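Long-range contact in ferric-siderophore receptor protein (Streptomyces coelicolor, PDB 2X4L), which probably binds ferric siderophores outside the cell membrane and hands them to a transporter for iron uptake: residues F51-D60 with V81-D89. Numbering follows the deposited sequence.
Sequences FTGVAAALFD and VQAGDLDVD
Phe-59, Leu-86 and Gln-82 bury the most surface where helix 52-60 of a class III-type substrate-binding protein packs against the loop between strands 67-69 and 92-95 of the parallel sheet. The Phe-59 ring lies across the type II' beta turn from Ala-83 to Leu-86, with Gly-84 at positive phi. The ring gets there because Phe-59 CG is anti to the backbone N (chi1 -177°). Over one face sit Leu-86 CA, 4.2 Å from the ring centroid in a CH-pi contact, and Asp-85 O, 3.4 Å from Phe-59 CE2. Leu-86 turns its branches back to the helix: CD1 lies 3.9 Å from Phe-59 CB and CD2 4.0 Å from Ala-55 CB, while Val-68 packs on the same leucine. With an alanine in place of Phe-59, Leu-86 CA would probably lose its CH-pi partner and Asp-85 O the ring that covers it. Gln-82 O receives a CA-H...O contact from Gly-53 CA at 3.3 Å and touches Ala-56 CB; the Gln-82 side chain runs on extended past CG, its amide at the edge of the Phe-51 ring. No direct hydrogen bond joins the segments; water and Lys-306 mediate instead. The lysine forms salt bridges with both Asp-60 and Asp-85, probably offsetting their like charges, and Ser-303 OG hydrogen-bonds to Asp-60 OD2. One water donates to Ala-56 O and Asp-60 OD1 and accepts from Asp-85 N, at 2.8 Å each.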
ATOM      1  N   PHE A  51      -0.425 -10.222   6.822  1.00  7.87           N
ATOM      2  CA  PHE A  51      -1.309  -9.111   6.603  1.00  7.24           C
ATOM      3  C   PHE A  51      -1.884  -9.311   5.174  1.00  8.31           C
ATOM      4  O   PHE A  51      -1.162  -9.721   4.265  1.00  9.27           O
ATOM      5  CB  PHE A  51      -0.495  -7.814   6.681  1.00  8.92           C
ATOM      6  CG  PHE A  51      -1.329  -6.609   6.338  1.00  7.20           C
ATOM      7  CD1 PHE A  51      -2.341  -6.223   7.205  1.00  8.38           C
ATOM      8  CD2 PHE A  51      -1.049  -5.851   5.212  1.00  8.97           C
ATOM      9  CE1 PHE A  51      -3.158  -5.146   6.900  1.00  8.92           C
ATOM     10  CE2 PHE A  51      -1.871  -4.759   4.906  1.00 10.31           C
ATOM     11  CZ  PHE A  51      -2.935  -4.389   5.762  1.00  7.33           C
ATOM     12  N   THR A  52      -3.186  -8.976   5.030  1.00  8.23           N
ATOM     13  CA  THR A  52      -3.824  -9.262   3.750  1.00  8.29           C
ATOM     14  C   THR A  52      -2.981  -8.740   2.567  1.00  9.03           C
ATOM     15  O   THR A  52      -2.829  -9.434   1.573  1.00  8.58           O
ATOM     16  CB  THR A  52      -5.191  -8.666   3.740  1.00  8.84           C
ATOM     17  OG1 THR A  52      -5.887  -9.317   4.817  1.00 10.80           O
ATOM     18  CG2 THR A  52      -5.902  -8.992   2.391  1.00 10.33           C
ATOM     19  N   GLY A  53      -2.485  -7.485   2.644  1.00  7.42           N
ATOM     20  CA  GLY A  53      -1.751  -6.909   1.486  1.00  8.08           C
ATOM     21  C   GLY A  53      -0.461  -7.656   1.210  1.00  8.85           C
ATOM     22  O   GLY A  53      -0.009  -7.659   0.033  1.00 10.06           O
ATOM     23  N   VAL A  54       0.169  -8.194   2.234  1.00  7.90           N
ATOM     24  CA  VAL A  54       1.382  -9.009   2.051  1.00  8.79           C
ATOM     25  C   VAL A  54       1.027 -10.372   1.456  1.00  9.91           C
ATOM     26  O   VAL A  54       1.630 -10.856   0.465  1.00 10.26           O
ATOM     27  CB  VAL A  54       2.136  -9.174   3.390  1.00  8.35           C
ATOM     28  CG1 VAL A  54       3.285 -10.216   3.245  1.00 11.40           C
ATOM     29  CG2 VAL A  54       2.693  -7.799   3.790  1.00 10.76           C
ATOM     30  N   ALA A  55      -0.079 -10.987   1.941  1.00 10.14           N
ATOM     31  CA  ALA A  55      -0.551 -12.257   1.279  1.00 10.01           C
ATOM     32  C   ALA A  55      -0.858 -11.996  -0.192  1.00 10.42           C
ATOM     33  O   ALA A  55      -0.562 -12.863  -1.047  1.00 11.21           O
ATOM     34  CB  ALA A  55      -1.823 -12.730   1.984  1.00 10.31           C
ATOM     35  N   ALA A  56      -1.430 -10.821  -0.522  1.00  9.03           N
ATOM     36  CA  ALA A  56      -1.797 -10.524  -1.916  1.00 10.38           C
ATOM     37  C   ALA A  56      -0.512 -10.509  -2.760  1.00 11.07           C
ATOM     38  O   ALA A  56      -0.465 -11.037  -3.926  1.00 11.83           O
ATOM     39  CB  ALA A  56      -2.557  -9.205  -1.977  1.00  9.37           C
ATOM     40  N   ALA A  57       0.547  -9.898  -2.194  1.00 11.49           N
ATOM     41  CA  ALA A  57       1.852  -9.851  -2.947  1.00 11.18           C
ATOM     42  C   ALA A  57       2.439 -11.245  -3.133  1.00 12.34           C
ATOM     43  O   ALA A  57       2.824 -11.615  -4.273  1.00 13.17           O
ATOM     44  CB  ALA A  57       2.858  -8.979  -2.198  1.00 11.84           C
ATOM     45  N   LEU A  58       2.465 -12.001  -2.046  1.00 11.30           N
ATOM     46  CA  LEU A  58       3.038 -13.352  -2.131  1.00 12.95           C
ATOM     47  C   LEU A  58       2.239 -14.203  -3.122  1.00 14.75           C
ATOM     48  O   LEU A  58       2.871 -14.988  -3.876  1.00 15.20           O
ATOM     49  CB  LEU A  58       2.973 -14.050  -0.763  1.00 12.27           C
ATOM     50  CG  LEU A  58       3.954 -13.408   0.189  1.00 14.31           C
ATOM     51  CD1 LEU A  58       3.834 -13.934   1.617  1.00 14.83           C
ATOM     52  CD2 LEU A  58       5.396 -13.637  -0.258  1.00 17.64           C
ATOM     53  N   PHE A  59       0.906 -14.050  -3.184  1.00 13.83           N
ATOM     54  CA  PHE A  59       0.081 -14.781  -4.147  1.00 13.63           C
ATOM     55  C   PHE A  59       0.578 -14.559  -5.597  1.00 15.07           C
ATOM     56  O   PHE A  59       0.580 -15.536  -6.422  1.00 16.51           O
ATOM     57  CB  PHE A  59      -1.364 -14.311  -4.027  1.00 15.76           C
ATOM     58  CG  PHE A  59      -2.302 -15.061  -4.943  1.00 15.54           C
ATOM     59  CD1 PHE A  59      -2.871 -16.280  -4.534  1.00 20.92           C
ATOM     60  CD2 PHE A  59      -2.581 -14.576  -6.212  1.00 17.99           C
ATOM     61  CE1 PHE A  59      -3.685 -16.967  -5.390  1.00 20.95           C
ATOM     62  CE2 PHE A  59      -3.423 -15.303  -7.115  1.00 21.57           C
ATOM     63  CZ  PHE A  59      -3.982 -16.508  -6.653  1.00 20.63           C
ATOM     64  N   ASP A  60       0.941 -13.316  -5.939  1.00 14.79           N
ATOM     65  CA  ASP A  60       1.388 -13.056  -7.316  1.00 14.74           C
ATOM     66  C   ASP A  60       2.738 -13.722  -7.672  1.00 17.08           C
ATOM     67  O   ASP A  60       3.136 -13.773  -8.864  1.00 18.48           O
ATOM     68  CB  ASP A  60       1.520 -11.536  -7.473  1.00 14.24           C
ATOM     69  CG  ASP A  60       0.209 -10.874  -7.635  1.00 15.33           C
ATOM     70  OD1 ASP A  60      -0.850 -11.506  -7.743  1.00 13.83           O
ATOM     71  OD2 ASP A  60       0.192  -9.625  -7.661  1.00 13.88           O
ATOM     72  N   VAL A  81      -9.619  -4.307  -2.131  1.00 10.52           N
ATOM     73  CA  VAL A  81      -8.468  -3.967  -2.968  1.00 10.56           C
ATOM     74  C   VAL A  81      -7.184  -4.493  -2.402  1.00 10.50           C
ATOM     75  O   VAL A  81      -6.317  -4.992  -3.185  1.00 11.94           O
ATOM     76  CB  VAL A  81      -8.428  -2.441  -3.106  1.00 10.14           C
ATOM     77  CG1 VAL A  81      -8.122  -1.743  -1.839  1.00 13.38           C
ATOM     78  CG2 VAL A  81      -7.290  -2.110  -4.143  1.00 13.86           C
ATOM     79  N   GLN A  82      -7.000  -4.550  -1.055  1.00  9.05           N
ATOM     80  CA  GLN A  82      -5.731  -5.050  -0.518  1.00  8.97           C
ATOM     81  C   GLN A  82      -5.575  -6.548  -0.577  1.00 10.23           C
ATOM     82  O   GLN A  82      -4.519  -7.040  -0.318  1.00 11.16           O
ATOM     83  CB  GLN A  82      -5.609  -4.563   0.968  1.00  8.44           C
ATOM     84  CG  GLN A  82      -5.501  -2.958   1.034  1.00  9.53           C
ATOM     85  CD  GLN A  82      -5.028  -2.490   2.360  1.00  8.94           C
ATOM     86  OE1 GLN A  82      -3.798  -2.656   2.696  1.00 12.14           O
ATOM     87  NE2 GLN A  82      -5.890  -2.021   3.149  1.00  8.90           N
ATOM     88  N   ALA A  83      -6.616  -7.264  -1.025  1.00  8.51           N
ATOM     89  CA  ALA A  83      -6.497  -8.704  -1.158  1.00 10.33           C
ATOM     90  C   ALA A  83      -5.960  -9.068  -2.570  1.00  9.81           C
ATOM     91  O   ALA A  83      -5.696 -10.196  -2.839  1.00 12.15           O
ATOM     92  CB  ALA A  83      -7.907  -9.384  -0.932  1.00 10.25           C
ATOM     93  N   GLY A  84      -5.851  -8.113  -3.490  1.00 10.98           N
ATOM     94  CA  GLY A  84      -5.295  -8.448  -4.855  1.00 11.65           C
ATOM     95  C   GLY A  84      -6.087  -9.600  -5.434  1.00 11.49           C
ATOM     96  O   GLY A  84      -7.340  -9.556  -5.469  1.00 12.69           O
ATOM     97  N   ASP A  85      -5.325 -10.578  -5.869  1.00 11.94           N
ATOM     98  CA  ASP A  85      -5.932 -11.722  -6.571  1.00 12.73           C
ATOM     99  C   ASP A  85      -6.045 -12.923  -5.636  1.00 13.53           C
ATOM    100  O   ASP A  85      -6.367 -13.987  -6.132  1.00 15.47           O
ATOM    101  CB  ASP A  85      -5.161 -12.117  -7.874  1.00 14.24           C
ATOM    102  CG  ASP A  85      -5.227 -11.036  -8.903  1.00 15.50           C
ATOM    103  OD1 ASP A  85      -6.343 -10.487  -9.107  1.00 20.05           O
ATOM    104  OD2 ASP A  85      -4.143 -10.764  -9.517  1.00 18.11           O
ATOM    105  N   LEU A  86      -5.848 -12.758  -4.306  1.00 12.97           N
ATOM    106  CA  LEU A  86      -5.899 -13.851  -3.370  1.00 15.54           C
ATOM    107  C   LEU A  86      -7.224 -14.581  -3.483  1.00 13.62           C
ATOM    108  O   LEU A  86      -8.283 -13.984  -3.763  1.00 15.59           O
ATOM    109  CB  LEU A  86      -5.791 -13.208  -1.944  1.00 14.81           C
ATOM    110  CG  LEU A  86      -5.353 -14.029  -0.782  1.00 24.46           C
ATOM    111  CD1 LEU A  86      -3.886 -14.376  -1.037  1.00 22.61           C
ATOM    112  CD2 LEU A  86      -5.450 -13.123   0.419  1.00 25.96           C
ATOM    113  N   ASP A  87      -7.196 -15.906  -3.271  1.00 13.65           N
ATOM    114  CA  ASP A  87      -8.433 -16.661  -3.070  1.00 14.03           C
ATOM    115  C   ASP A  87      -8.908 -16.473  -1.658  1.00 13.20           C
ATOM    116  O   ASP A  87      -8.484 -17.175  -0.728  1.00 13.63           O
ATOM    117  CB  ASP A  87      -8.209 -18.141  -3.441  1.00 14.85           C
ATOM    118  CG  ASP A  87      -9.379 -18.943  -3.215  1.00 14.51           C
ATOM    119  OD1 ASP A  87     -10.492 -18.418  -2.803  1.00 14.90           O
ATOM    120  OD2 ASP A  87      -9.379 -20.214  -3.534  1.00 15.19           O
ATOM    121  N   VAL A  88      -9.753 -15.480  -1.498  1.00 13.06           N
ATOM    122  CA  VAL A  88     -10.189 -15.081  -0.135  1.00 14.17           C
ATOM    123  C   VAL A  88     -11.085 -16.128   0.516  1.00 15.07           C
ATOM    124  O   VAL A  88     -11.186 -16.167   1.759  1.00 13.13           O
ATOM    125  CB  VAL A  88     -10.905 -13.654  -0.137  1.00 15.43           C
ATOM    126  CG1 VAL A  88      -9.942 -12.661  -0.651  1.00 14.36           C
ATOM    127  CG2 VAL A  88     -12.196 -13.650  -0.878  1.00 20.87           C
ATOM    128  N   ASP A  89     -11.710 -17.021  -0.266  1.00 14.19           N
ATOM    129  CA  ASP A  89     -12.499 -18.118   0.326  1.00 14.98           C
ATOM    130  C   ASP A  89     -11.537 -19.141   0.926  1.00 14.16           C
ATOM    131  O   ASP A  89     -11.898 -19.777   1.924  1.00 14.72           O
ATOM    132  CB  ASP A  89     -13.468 -18.786  -0.675  1.00 16.17           C
ATOM    133  CG  ASP A  89     -14.348 -19.842   0.047  1.00 21.00           C
ATOM    134  OD1 ASP A  89     -15.165 -19.407   0.956  1.00 24.92           O
ATOM    135  OD2 ASP A  89     -14.164 -21.091  -0.157  1.00 22.25           O
TER
HETATM  136  O   HOH W   1      -2.557 -10.721  -5.713  1.00  8.70           O
HETATM  137  O   HOH W   2      -1.627 -12.945  -9.822  1.00 16.44           O